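Local coordinates for outer membrane protein Omp121 (PDB 5FQ8), which probably imports nutrients across the bacterial outer membrane as a calcium-binding receptor of the TonB-dependent family, at residues Ile73-Ser77 with Pro951-Ser955; Ile819-Gln825 with Ser903-Ser909; Met829-Thr833 with Asn963-Thr968. All coordinates share one frame; numbering follows the deposited sequence.

Contact 1. Residues Ile73-Ser77 with Pro951-Ser955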
ATOM      1  N   ILE B  73      34.985   8.746 -14.218  1.00 25.97           N
ATOM      2  CA  ILE B  73      34.361   7.615 -13.551  1.00 25.66           C
ATOM      3  C   ILE B  73      34.415   7.853 -12.057  1.00 25.41           C
ATOM      4  O   ILE B  73      35.478   8.149 -11.512  1.00 33.37           O
ATOM      5  CB  ILE B  73      35.049   6.296 -13.930  1.00 30.66           C
ATOM      6  CG1 ILE B  73      34.798   5.993 -15.394  1.00 26.13           C
ATOM      7  CG2 ILE B  73      34.586   5.159 -13.038  1.00 25.70           C
ATOM      8  CD1 ILE B  73      35.643   4.898 -15.899  1.00 26.46           C
ATOM      9  N   SER B  74      33.272   7.732 -11.400  1.00 28.71           N
ATOM     10  CA  SER B  74      33.192   7.990  -9.972  1.00 25.19           C
ATOM     11  C   SER B  74      32.148   7.085  -9.341  1.00 27.55           C
ATOM     12  O   SER B  74      31.153   6.725  -9.975  1.00 24.35           O
ATOM     13  CB  SER B  74      32.849   9.452  -9.683  1.00 24.73           C
ATOM     14  OG  SER B  74      33.811  10.339 -10.210  1.00 25.06           O
ATOM     15  N   SER B  75      32.385   6.716  -8.094  1.00 26.89           N
ATOM     16  CA  SER B  75      31.422   5.941  -7.338  1.00 24.09           C
ATOM     17  C   SER B  75      30.536   6.873  -6.538  1.00 28.68           C
ATOM     18  O   SER B  75      30.971   7.935  -6.096  1.00 33.21           O
ATOM     19  CB  SER B  75      32.138   4.988  -6.403  1.00 34.41           C
ATOM     20  OG  SER B  75      32.879   5.731  -5.457  1.00 38.99           O
ATOM     21  N   THR B  76      29.288   6.468  -6.346  1.00 23.59           N
ATOM     22  CA  THR B  76      28.371   7.314  -5.600  1.00 23.37           C
ATOM     23  C   THR B  76      28.742   7.373  -4.132  1.00 23.33           C
ATOM     24  O   THR B  76      28.624   8.426  -3.509  1.00 23.29           O
ATOM     25  CB  THR B  76      26.931   6.832  -5.758  1.00 25.45           C
ATOM     26  OG1 THR B  76      26.755   5.552  -5.130  1.00 23.10           O
ATOM     27  CG2 THR B  76      26.563   6.746  -7.225  1.00 28.30           C
ATOM     28  N   SER B  77      29.196   6.276  -3.568  1.00 23.38           N
ATOM     29  CA  SER B  77      29.637   6.273  -2.186  1.00 23.40           C
ATOM     30  C   SER B  77      30.409   4.989  -1.942  1.00 23.57           C
ATOM     31  O   SER B  77      30.574   4.159  -2.836  1.00 23.66           O
ATOM     32  CB  SER B  77      28.465   6.407  -1.219  1.00 23.18           C
ATOM     33  OG  SER B  77      27.692   5.215  -1.155  1.00 23.08           O
ATOM     34  N   PRO B 951      35.622  13.998  -1.599  1.00 24.98           N
ATOM     35  CA  PRO B 951      34.682  14.536  -2.585  1.00 24.84           C
ATOM     36  C   PRO B 951      34.007  13.527  -3.499  1.00 24.64           C
ATOM     37  O   PRO B 951      33.167  13.933  -4.303  1.00 24.53           O
ATOM     38  CB  PRO B 951      35.570  15.465  -3.405  1.00 25.21           C
ATOM     39  CG  PRO B 951      36.565  15.925  -2.469  1.00 25.47           C
ATOM     40  CD  PRO B 951      36.847  14.796  -1.547  1.00 25.38           C
ATOM     41  N   GLU B 952      34.349  12.244  -3.422  1.00 31.57           N
ATOM     42  CA  GLU B 952      33.726  11.259  -4.293  1.00 24.45           C
ATOM     43  C   GLU B 952      32.472  10.717  -3.612  1.00 31.93           C
ATOM     44  O   GLU B 952      32.406   9.574  -3.159  1.00 24.02           O
ATOM     45  CB  GLU B 952      34.707  10.148  -4.628  1.00 24.65           C
ATOM     46  CG  GLU B 952      34.345   9.403  -5.884  1.00 24.64           C
ATOM     47  CD  GLU B 952      35.293   8.283  -6.216  1.00 24.87           C
ATOM     48  OE1 GLU B 952      36.427   8.299  -5.711  1.00 25.12           O
ATOM     49  OE2 GLU B 952      34.888   7.389  -6.982  1.00 24.83           O
ATOM     50  N   MET B 953      31.453  11.571  -3.562  1.00 26.59           N
ATOM     51  CA  MET B 953      30.291  11.364  -2.707  1.00 25.43           C
ATOM     52  C   MET B 953      29.058  12.003  -3.322  1.00 29.40           C
ATOM     53  O   MET B 953      29.117  13.148  -3.773  1.00 23.62           O
ATOM     54  CB  MET B 953      30.502  11.993  -1.336  1.00 23.68           C
ATOM     55  CG  MET B 953      30.826  11.073  -0.226  1.00 23.67           C
ATOM     56  SD  MET B 953      30.968  12.106   1.209  1.00 34.01           S
ATOM     57  CE  MET B 953      31.400  10.902   2.428  1.00 36.34           C
ATOM     58  N   THR B 954      27.929  11.296  -3.281  1.00 28.63           N
ATOM     59  CA  THR B 954      26.657  11.948  -3.576  1.00 23.13           C
ATOM     60  C   THR B 954      25.521  11.314  -2.800  1.00 22.90           C
ATOM     61  O   THR B 954      25.648  10.242  -2.219  1.00 22.84           O
ATOM     62  CB  THR B 954      26.309  11.908  -5.053  1.00 23.18           C
ATOM     63  OG1 THR B 954      25.346  12.919  -5.317  1.00 23.14           O
ATOM     64  CG2 THR B 954      25.722  10.582  -5.432  1.00 23.05           C
ATOM     65  N   SER B 955      24.393  12.007  -2.805  1.00 22.80           N
ATOM     66  CA  SER B 955      23.131  11.463  -2.339  1.00 22.61           C
ATOM     67  C   SER B 955      22.072  11.580  -3.401  1.00 22.57           C
ATOM     68  O   SER B 955      20.902  11.331  -3.128  1.00 22.45           O
ATOM     69  CB  SER B 955      22.665  12.165  -1.076  1.00 22.57           C
ATOM     70  OG  SER B 955      23.435  11.726   0.012  1.00 22.61           O
TER
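A plug-to-barrel contact of the TonB-dependent receptor fold is made where Ser75, the last residue of plug strand 71-75, and Thr76 just after it meet Glu952 and Thr954 in the loop between strands 928-941 and 965-966. Glu952 reaches across with one carboxylate oxygen. Its CG stands anti to the backbone N (chi1 -158°) and the chain stays extended beyond, which carries OE2 to the edge of the plug strand. There OE2 takes two bonds from a single residue. The nearly straight one runs from Ser75 N to Glu952 OE2, 2.8 Å (N-H...O 176°), on the anti lone pair of the oxygen. The other comes from the hydroxyl, with Ser75 OG 3.0 Å from Glu952 OE2 and well above the carboxylate plane. This double grip limits how far the carboxylate can turn, while OE1 serves Lys906 and Arg908 of strand 899-915 in salt bridges. Further along, the peptide of Thr954 completes the crossing: Thr954 N bonds to Thr76 O at 3.0 Å, in the carbonyl plane, and Met953 CA touches the same oxygen at 3.5 Å. Thr76 CB rests 4.0 Å from the methyl Thr954 CG2. Glu952 is the centre of an inverse gamma turn. With the two backbones running at 62° to each other, the contact consists of separate grips, one through a side chain and one through the backbone, and not of a continuous sheet pairing. On its other edge the plug strand pairs with strand 84-88, where Ser74 bonds to Ser85, and Ser74 OG turns to Arg824 of barrel strand 815-825. Thr954 OG1 bonds to Gly962 O and lies close to Gly965 O, which ties the loop back to the residues around strand 965-966.

Contact 2. Residues Ile819-Gln825 with Ser903-Ser909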
ATOM      1  N   ILE B 819      50.742   1.355  -9.393  1.00 30.75           N
ATOM      2  CA  ILE B 819      50.412   2.466  -8.518  1.00 32.69           C
ATOM      3  C   ILE B 819      49.767   3.531  -9.377  1.00 30.19           C
ATOM      4  O   ILE B 819      50.412   4.063 -10.285  1.00 30.58           O
ATOM      5  CB  ILE B 819      51.646   3.033  -7.806  1.00 30.85           C
ATOM      6  CG1 ILE B 819      52.294   1.952  -6.965  1.00 31.13           C
ATOM      7  CG2 ILE B 819      51.237   4.134  -6.900  1.00 30.52           C
ATOM      8  CD1 ILE B 819      53.396   2.451  -6.099  1.00 31.53           C
ATOM      9  N   ASP B 820      48.503   3.836  -9.111  1.00 29.62           N
ATOM     10  CA  ASP B 820      47.783   4.829  -9.889  1.00 29.39           C
ATOM     11  C   ASP B 820      47.307   5.962  -8.992  1.00 29.06           C
ATOM     12  O   ASP B 820      46.824   5.728  -7.882  1.00 28.74           O
ATOM     13  CB  ASP B 820      46.619   4.185 -10.616  1.00 29.06           C
ATOM     14  CG  ASP B 820      47.038   2.979 -11.371  1.00 53.02           C
ATOM     15  OD1 ASP B 820      47.293   1.953 -10.723  1.00 48.84           O
ATOM     16  OD2 ASP B 820      47.133   3.062 -12.607  1.00 51.10           O
ATOM     17  N   PHE B 821      47.456   7.185  -9.474  1.00 29.18           N
ATOM     18  CA  PHE B 821      47.022   8.370  -8.761  1.00 28.93           C
ATOM     19  C   PHE B 821      45.950   9.044  -9.577  1.00 28.65           C
ATOM     20  O   PHE B 821      46.094   9.185 -10.789  1.00 28.89           O
ATOM     21  CB  PHE B 821      48.181   9.332  -8.514  1.00 29.40           C
ATOM     22  CG  PHE B 821      49.098   8.883  -7.445  1.00 29.63           C
ATOM     23  CD1 PHE B 821      50.113   8.017  -7.722  1.00 30.08           C
ATOM     24  CD2 PHE B 821      48.923   9.301  -6.160  1.00 29.44           C
ATOM     25  CE1 PHE B 821      50.942   7.589  -6.741  1.00 30.33           C
ATOM     26  CE2 PHE B 821      49.750   8.877  -5.178  1.00 29.69           C
ATOM     27  CZ  PHE B 821      50.762   8.020  -5.465  1.00 30.14           C
ATOM     28  N   ASP B 822      44.873   9.430  -8.916  1.00 28.17           N
ATOM     29  CA  ASP B 822      43.789  10.170  -9.540  1.00 27.89           C
ATOM     30  C   ASP B 822      43.921  11.610  -9.103  1.00 27.96           C
ATOM     31  O   ASP B 822      44.098  11.881  -7.914  1.00 27.89           O
ATOM     32  CB  ASP B 822      42.428   9.611  -9.136  1.00 27.34           C
ATOM     33  CG  ASP B 822      41.390   9.786 -10.208  1.00 27.15           C
ATOM     34  OD1 ASP B 822      41.474  10.771 -10.966  1.00 27.35           O
ATOM     35  OD2 ASP B 822      40.490   8.930 -10.294  1.00 28.46           O
ATOM     36  N   ILE B 823      43.878  12.527 -10.058  1.00 28.16           N
ATOM     37  CA  ILE B 823      44.042  13.937  -9.744  1.00 28.30           C
ATOM     38  C   ILE B 823      42.976  14.731 -10.468  1.00 28.12           C
ATOM     39  O   ILE B 823      42.997  14.828 -11.698  1.00 28.35           O
ATOM     40  CB  ILE B 823      45.433  14.460 -10.102  1.00 28.92           C
ATOM     41  CG1 ILE B 823      46.478  13.768  -9.248  1.00 29.12           C
ATOM     42  CG2 ILE B 823      45.496  15.940  -9.859  1.00 29.09           C
ATOM     43  CD1 ILE B 823      47.099  12.616  -9.925  1.00 29.36           C
ATOM     44  N   ARG B 824      42.053  15.304  -9.709  1.00 27.76           N
ATOM     45  CA  ARG B 824      40.954  16.088 -10.251  1.00 27.58           C
ATOM     46  C   ARG B 824      40.927  17.391  -9.488  1.00 27.64           C
ATOM     47  O   ARG B 824      40.909  17.381  -8.254  1.00 27.46           O
ATOM     48  CB  ARG B 824      39.614  15.364 -10.110  1.00 27.05           C
ATOM     49  CG  ARG B 824      39.685  13.878 -10.382  1.00 26.94           C
ATOM     50  CD  ARG B 824      38.340  13.230 -10.375  1.00 26.48           C
ATOM     51  NE  ARG B 824      38.495  11.834 -10.711  1.00 26.46           N
ATOM     52  CZ  ARG B 824      37.497  10.995 -10.907  1.00 30.70           C
ATOM     53  NH1 ARG B 824      36.249  11.413 -10.805  1.00 27.33           N
ATOM     54  NH2 ARG B 824      37.757   9.738 -11.212  1.00 34.92           N
ATOM     55  N   GLN B 825      40.929  18.500 -10.217  1.00 27.93           N
ATOM     56  CA  GLN B 825      41.115  19.809  -9.625  1.00 28.13           C
ATOM     57  C   GLN B 825      40.056  20.755 -10.144  1.00 28.06           C
ATOM     58  O   GLN B 825      39.874  20.882 -11.359  1.00 28.24           O
ATOM     59  CB  GLN B 825      42.506  20.365  -9.940  1.00 35.79           C
ATOM     60  CG  GLN B 825      43.628  19.631  -9.255  1.00 35.46           C
ATOM     61  CD  GLN B 825      43.756  19.994  -7.789  1.00 36.26           C
ATOM     62  OE1 GLN B 825      43.356  21.082  -7.379  1.00 37.49           O
ATOM     63  NE2 GLN B 825      44.319  19.082  -6.991  1.00 28.74           N
ATOM     64  N   SER B 903      38.198  19.395  -5.409  1.00 28.82           N
ATOM     65  CA  SER B 903      39.508  18.960  -5.859  1.00 27.00           C
ATOM     66  C   SER B 903      40.089  17.918  -4.923  1.00 26.92           C
ATOM     67  O   SER B 903      39.876  17.964  -3.711  1.00 29.27           O
ATOM     68  CB  SER B 903      40.442  20.164  -5.952  1.00 27.51           C
ATOM     69  OG  SER B 903      39.980  21.093  -6.913  1.00 27.65           O
ATOM     70  N   TYR B 904      40.815  16.961  -5.502  1.00 27.06           N
ATOM     71  CA  TYR B 904      41.528  15.972  -4.703  1.00 30.77           C
ATOM     72  C   TYR B 904      42.626  15.309  -5.526  1.00 32.61           C
ATOM     73  O   TYR B 904      42.585  15.289  -6.757  1.00 28.77           O
ATOM     74  CB  TYR B 904      40.579  14.911  -4.112  1.00 31.78           C
ATOM     75  CG  TYR B 904      39.838  14.014  -5.099  1.00 29.37           C
ATOM     76  CD1 TYR B 904      40.464  12.921  -5.687  1.00 26.90           C
ATOM     77  CD2 TYR B 904      38.495  14.236  -5.399  1.00 26.02           C
ATOM     78  CE1 TYR B 904      39.791  12.105  -6.564  1.00 26.33           C
ATOM     79  CE2 TYR B 904      37.819  13.425  -6.272  1.00 25.83           C
ATOM     80  CZ  TYR B 904      38.468  12.354  -6.853  1.00 25.98           C
ATOM     81  OH  TYR B 904      37.791  11.538  -7.722  1.00 25.83           O
ATOM     82  N   VAL B 905      43.632  14.807  -4.814  1.00 27.68           N
ATOM     83  CA  VAL B 905      44.589  13.841  -5.339  1.00 27.97           C
ATOM     84  C   VAL B 905      44.351  12.548  -4.586  1.00 27.71           C
ATOM     85  O   VAL B 905      44.227  12.559  -3.360  1.00 27.58           O
ATOM     86  CB  VAL B 905      46.061  14.277  -5.182  1.00 28.55           C
ATOM     87  CG1 VAL B 905      46.948  13.220  -5.750  1.00 28.84           C
ATOM     88  CG2 VAL B 905      46.340  15.596  -5.877  1.00 28.87           C
ATOM     89  N   LYS B 906      44.289  11.438  -5.307  1.00 27.66           N
ATOM     90  CA  LYS B 906      43.954  10.172  -4.676  1.00 27.43           C
ATOM     91  C   LYS B 906      44.924   9.072  -5.076  1.00 33.22           C
ATOM     92  O   LYS B 906      45.188   8.870  -6.263  1.00 44.32           O
ATOM     93  CB  LYS B 906      42.527   9.764  -5.028  1.00 26.94           C
ATOM     94  CG  LYS B 906      41.809   9.112  -3.891  1.00 26.60           C
ATOM     95  CD  LYS B 906      40.408   8.750  -4.275  1.00 26.16           C
ATOM     96  CE  LYS B 906      39.431   9.792  -3.847  1.00 25.87           C
ATOM     97  NZ  LYS B 906      38.090   9.390  -4.296  1.00 25.49           N
ATOM     98  N   LEU B 907      45.451   8.365  -4.081  1.00 27.88           N
ATOM     99  CA  LEU B 907      46.038   7.056  -4.317  1.00 28.10           C
ATOM    100  C   LEU B 907      44.917   6.087  -4.672  1.00 27.71           C
ATOM    101  O   LEU B 907      44.354   5.415  -3.803  1.00 27.47           O
ATOM    102  CB  LEU B 907      46.821   6.586  -3.096  1.00 28.34           C
ATOM    103  CG  LEU B 907      47.584   5.273  -3.285  1.00 28.67           C
ATOM    104  CD1 LEU B 907      48.329   5.257  -4.597  1.00 29.05           C
ATOM    105  CD2 LEU B 907      48.540   5.033  -2.150  1.00 29.02           C
ATOM    106  N   ARG B 908      44.578   6.028  -5.956  1.00 28.51           N
ATOM    107  CA  ARG B 908      43.415   5.273  -6.407  1.00 27.33           C
ATOM    108  C   ARG B 908      43.560   3.789  -6.103  1.00 27.40           C
ATOM    109  O   ARG B 908      42.716   3.203  -5.428  1.00 27.09           O
ATOM    110  CB  ARG B 908      43.222   5.508  -7.899  1.00 27.41           C
ATOM    111  CG  ARG B 908      41.918   5.028  -8.464  1.00 33.75           C
ATOM    112  CD  ARG B 908      40.907   6.144  -8.531  1.00 30.50           C
ATOM    113  NE  ARG B 908      40.036   6.096  -7.374  1.00 32.80           N
ATOM    114  CZ  ARG B 908      39.074   6.958  -7.123  1.00 26.11           C
ATOM    115  NH1 ARG B 908      38.845   7.957  -7.949  1.00 26.01           N
ATOM    116  NH2 ARG B 908      38.357   6.815  -6.031  1.00 27.00           N
ATOM    117  N   SER B 909      44.636   3.163  -6.583  1.00 34.85           N
ATOM    118  CA  SER B 909      44.838   1.731  -6.403  1.00 28.01           C
ATOM    119  C   SER B 909      46.316   1.393  -6.312  1.00 28.58           C
ATOM    120  O   SER B 909      47.163   2.079  -6.883  1.00 28.92           O
ATOM    121  CB  SER B 909      44.228   0.944  -7.553  1.00 27.96           C
ATOM    122  OG  SER B 909      44.870   1.277  -8.765  1.00 33.60           O
TER
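Arg908 and Asp822 meet across two antiparallel neighbours of the barrel wall, strands 815-825 and 899-915. Backbone bonds pair Asp822 with Lys906 (Asp822 N to Lys906 O, 2.7 Å) and Arg824 with Tyr904. The register slips by one residue between the pairs Asp820-Ser909 and Phe821-Leu907, a beta bulge that brings Arg908 toward the partner strand. Followed outward, Arg908 CB lies 3.6 Å from Asp820 O. The chain then bends at chi2 (96°) and again at chi3, turning alongside Asp822, and Arg908 CD runs beside Asp822 OD2. From NE the guanidinium turns its edge to the acid: Arg908 NH1 donates to Asp822 OD2 at 3.0 Å, with the oxygen near the guanidinium plane but NH1 above that of the carboxylate. Lys906 CD covers one face of the group, and NH2 goes on to Glu952. Arg824 takes the same acid side-on, NE to Asp822 OD1 at 3.2 Å and NH2 to Asp822 OD2 at 3.0 Å; the two arginines reach OD2 from one face. Arg824 NH1 also bonds to Ser74 OG and NH2 to Ile73 O of the plug. The other side of the sheet is apolar: Leu907 CD1 stands over the Phe821 ring, 4.0 Å from its centroid, and Ile823 packs beside Val905. The buried positive charges are probably offset by Asp822, Glu952 and Asp950, a further partner of Lys906, and Asp822 is probably kept ionised.

Contact 3. Residues Met829-Thr833 with Asn963-Thr968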
ATOM      1  N   MET B 829      30.983  21.533  -4.664  1.00 25.24           N
ATOM      2  CA  MET B 829      29.864  20.653  -4.397  1.00 25.70           C
ATOM      3  C   MET B 829      29.272  21.003  -3.041  1.00 27.57           C
ATOM      4  O   MET B 829      29.997  21.415  -2.139  1.00 39.28           O
ATOM      5  CB  MET B 829      30.318  19.190  -4.431  1.00 25.95           C
ATOM      6  CG  MET B 829      31.297  18.833  -3.323  1.00 24.71           C
ATOM      7  SD  MET B 829      31.917  17.157  -3.363  1.00 28.94           S
ATOM      8  CE  MET B 829      30.431  16.235  -3.587  1.00 28.77           C
ATOM      9  N   TYR B 830      27.958  20.849  -2.896  1.00 24.44           N
ATOM     10  CA  TYR B 830      27.348  21.078  -1.593  1.00 26.41           C
ATOM     11  C   TYR B 830      27.699  19.948  -0.645  1.00 32.09           C
ATOM     12  O   TYR B 830      27.600  18.774  -1.004  1.00 45.95           O
ATOM     13  CB  TYR B 830      25.828  21.187  -1.684  1.00 24.13           C
ATOM     14  CG  TYR B 830      25.210  21.219  -0.295  1.00 24.81           C
ATOM     15  CD1 TYR B 830      25.152  22.402   0.422  1.00 24.23           C
ATOM     16  CD2 TYR B 830      24.734  20.059   0.320  1.00 23.73           C
ATOM     17  CE1 TYR B 830      24.637  22.442   1.687  1.00 24.17           C
ATOM     18  CE2 TYR B 830      24.212  20.096   1.597  1.00 23.67           C
ATOM     19  CZ  TYR B 830      24.163  21.299   2.271  1.00 23.89           C
ATOM     20  OH  TYR B 830      23.659  21.376   3.545  1.00 23.88           O
ATOM     21  N   SER B 831      28.048  20.286   0.588  1.00 24.23           N
ATOM     22  CA  SER B 831      28.431  19.265   1.553  1.00 24.11           C
ATOM     23  C   SER B 831      27.653  19.417   2.850  1.00 24.03           C
ATOM     24  O   SER B 831      27.967  20.294   3.654  1.00 24.25           O
ATOM     25  CB  SER B 831      29.921  19.319   1.829  1.00 24.38           C
ATOM     26  OG  SER B 831      30.158  18.707   3.072  1.00 24.35           O
ATOM     27  N   ARG B 832      26.687  18.525   3.089  1.00 25.05           N
ATOM     28  CA  ARG B 832      25.964  18.552   4.359  1.00 23.71           C
ATOM     29  C   ARG B 832      26.828  18.069   5.513  1.00 23.82           C
ATOM     30  O   ARG B 832      26.485  18.311   6.670  1.00 23.88           O
ATOM     31  CB  ARG B 832      24.674  17.717   4.274  1.00 23.42           C
ATOM     32  CG  ARG B 832      23.631  18.024   5.354  1.00 23.41           C
ATOM     33  CD  ARG B 832      22.594  16.936   5.553  1.00 23.17           C
ATOM     34  NE  ARG B 832      21.631  17.302   6.588  1.00 23.21           N
ATOM     35  CZ  ARG B 832      21.697  16.912   7.853  1.00 23.28           C
ATOM     36  NH1 ARG B 832      22.649  16.115   8.247  1.00 24.98           N
ATOM     37  NH2 ARG B 832      20.812  17.326   8.729  1.00 23.35           N
ATOM     38  N   THR B 833      27.948  17.409   5.221  1.00 23.88           N
ATOM     39  CA  THR B 833      28.844  16.974   6.283  1.00 24.04           C
ATOM     40  C   THR B 833      29.559  18.154   6.919  1.00 24.37           C
ATOM     41  O   THR B 833      29.786  18.173   8.132  1.00 25.06           O
ATOM     42  CB  THR B 833      29.852  15.977   5.737  1.00 24.06           C
ATOM     43  OG1 THR B 833      29.169  14.955   5.020  1.00 23.78           O
ATOM     44  CG2 THR B 833      30.606  15.354   6.855  1.00 24.21           C
ATOM     45  N   ASN B 963      25.758  15.638  -9.115  1.00 23.89           N
ATOM     46  CA  ASN B 963      26.841  16.591  -8.987  1.00 24.15           C
ATOM     47  C   ASN B 963      26.531  17.701  -8.004  1.00 24.14           C
ATOM     48  O   ASN B 963      27.442  18.443  -7.639  1.00 24.35           O
ATOM     49  CB  ASN B 963      27.179  17.179 -10.351  1.00 36.47           C
ATOM     50  CG  ASN B 963      28.040  16.252 -11.183  1.00 35.39           C
ATOM     51  OD1 ASN B 963      28.955  15.625 -10.675  1.00 30.07           O
ATOM     52  ND2 ASN B 963      27.741  16.151 -12.466  1.00 44.99           N
ATOM     53  N   TYR B 964      25.288  17.815  -7.548  1.00 23.94           N
ATOM     54  CA  TYR B 964      24.930  18.883  -6.632  1.00 23.96           C
ATOM     55  C   TYR B 964      25.707  18.781  -5.335  1.00 23.92           C
ATOM     56  O   TYR B 964      26.058  19.803  -4.733  1.00 24.09           O
ATOM     57  CB  TYR B 964      23.430  18.844  -6.361  1.00 23.75           C
ATOM     58  CG  TYR B 964      22.982  19.727  -5.236  1.00 23.75           C
ATOM     59  CD1 TYR B 964      23.019  19.280  -3.926  1.00 23.58           C
ATOM     60  CD2 TYR B 964      22.521  20.999  -5.484  1.00 23.97           C
ATOM     61  CE1 TYR B 964      22.626  20.071  -2.904  1.00 23.61           C
ATOM     62  CE2 TYR B 964      22.117  21.802  -4.464  1.00 24.01           C
ATOM     63  CZ  TYR B 964      22.170  21.331  -3.174  1.00 23.83           C
ATOM     64  OH  TYR B 964      21.775  22.121  -2.134  1.00 23.90           O
ATOM     65  N   GLY B 965      25.950  17.576  -4.864  1.00 23.72           N
ATOM     66  CA  GLY B 965      26.662  17.441  -3.623  1.00 23.71           C
ATOM     67  C   GLY B 965      26.294  16.169  -2.907  1.00 23.45           C
ATOM     68  O   GLY B 965      25.696  15.268  -3.473  1.00 23.29           O
ATOM     69  N   GLU B 966      26.704  16.129  -1.652  1.00 23.45           N
ATOM     70  CA  GLU B 966      26.534  14.985  -0.778  1.00 23.27           C
ATOM     71  C   GLU B 966      25.686  15.421   0.398  1.00 23.18           C
ATOM     72  O   GLU B 966      25.909  16.495   0.952  1.00 25.66           O
ATOM     73  CB  GLU B 966      27.882  14.473  -0.289  1.00 39.93           C
ATOM     74  CG  GLU B 966      27.904  14.091   1.178  1.00 43.70           C
ATOM     75  CD  GLU B 966      28.393  15.212   2.047  1.00 37.34           C
ATOM     76  OE1 GLU B 966      28.950  16.155   1.489  1.00 28.62           O
ATOM     77  OE2 GLU B 966      28.216  15.166   3.271  1.00 36.95           O
ATOM     78  N   TYR B 967      24.719  14.600   0.785  1.00 22.97           N
ATOM     79  CA  TYR B 967      23.764  14.994   1.807  1.00 23.33           C
ATOM     80  C   TYR B 967      23.921  14.092   3.025  1.00 22.88           C
ATOM     81  O   TYR B 967      23.017  13.354   3.395  1.00 22.74           O
ATOM     82  CB  TYR B 967      22.338  14.985   1.260  1.00 22.77           C
ATOM     83  CG  TYR B 967      21.511  16.020   1.959  1.00 38.04           C
ATOM     84  CD1 TYR B 967      21.684  17.360   1.685  1.00 23.00           C
ATOM     85  CD2 TYR B 967      20.611  15.665   2.947  1.00 31.52           C
ATOM     86  CE1 TYR B 967      20.957  18.314   2.340  1.00 23.09           C
ATOM     87  CE2 TYR B 967      19.885  16.615   3.607  1.00 27.52           C
ATOM     88  CZ  TYR B 967      20.069  17.939   3.296  1.00 23.00           C
ATOM     89  OH  TYR B 967      19.359  18.903   3.937  1.00 27.08           O
ATOM     90  N   THR B 968      25.060  14.241   3.695  1.00 23.04           N
ATOM     91  CA  THR B 968      25.547  13.305   4.701  1.00 23.16           C
ATOM     92  C   THR B 968      25.510  11.880   4.177  1.00 22.95           C
ATOM     93  O   THR B 968      25.057  10.953   4.844  1.00 22.89           O
ATOM     94  CB  THR B 968      24.794  13.413   6.022  1.00 23.08           C
ATOM     95  OG1 THR B 968      23.402  13.573   5.781  1.00 22.92           O
ATOM     96  CG2 THR B 968      25.297  14.579   6.796  1.00 23.30           C
TER
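Tyr830 and Gly965 lie side by side where strand 828-831 runs parallel to the short strand 965-966. Three backbone bonds form the first shell: Tyr830 N to Tyr964 O at 2.8 Å, Glu966 N to Tyr830 O at 2.9 Å, and Arg832 N to Glu966 O at 3.0 Å, the last almost straight (177°). Gly965 CA approaches Tyr830 O in a CA-H...O contact. Three tyrosines and Arg832 pack around these bonds. Tyr964 runs alongside Tyr830, its CE1 3.6 Å from Tyr830 CB and its hydroxyl over one face of the Tyr830 ring, whose CE2 also touches Tyr967 CD1. Arg832, with CG opposite its backbone N (chi1 -161°) and the chain extended as far as NE, lays CD over the centre of the Tyr967 ring, a CH-pi contact at 3.4 Å from the centroid, and its guanidinium passes Thr968 CG2 at the edge. Ser831 OG bonds weakly to Glu966 OE1 at 3.2 Å. A second shell fixes the polar ends: Asp835 holds Tyr830 OH, Thr751 takes Tyr964 OH, Gln326 takes Tyr967 OH and Asn332 takes Arg832 NH1. Ser831 is the N-cap of helix 832-839, its OG bonding to Lys834 N. Strand 828-831 thus lies between two partners, antiparallel strand 899-915 on one edge and strand 965-966 on the other, and leads directly into that helix.

How the contacts relate
From the N terminus, plug residues 73-77 pair with 951-955, so contact 1 closes a loop of 873 residues and ties the plug to a loop late in the barrel. Nested inside it, contact 2 joins neighbouring barrel strands across 77 residues. Segment 829-833 follows strand 815-825 after a short turn, yet its partner 963-968 lies beyond both other contacts, so contact 3 crosses each of them. Contacts 1 and 2 share Glu952. Thr954 and Ser955 probably bond to the backbone of Gly965 and Tyr967, linking contacts 1 and 3. Strand 899-915 borders both 815-825 and 828-831, joining contacts 2 and 3.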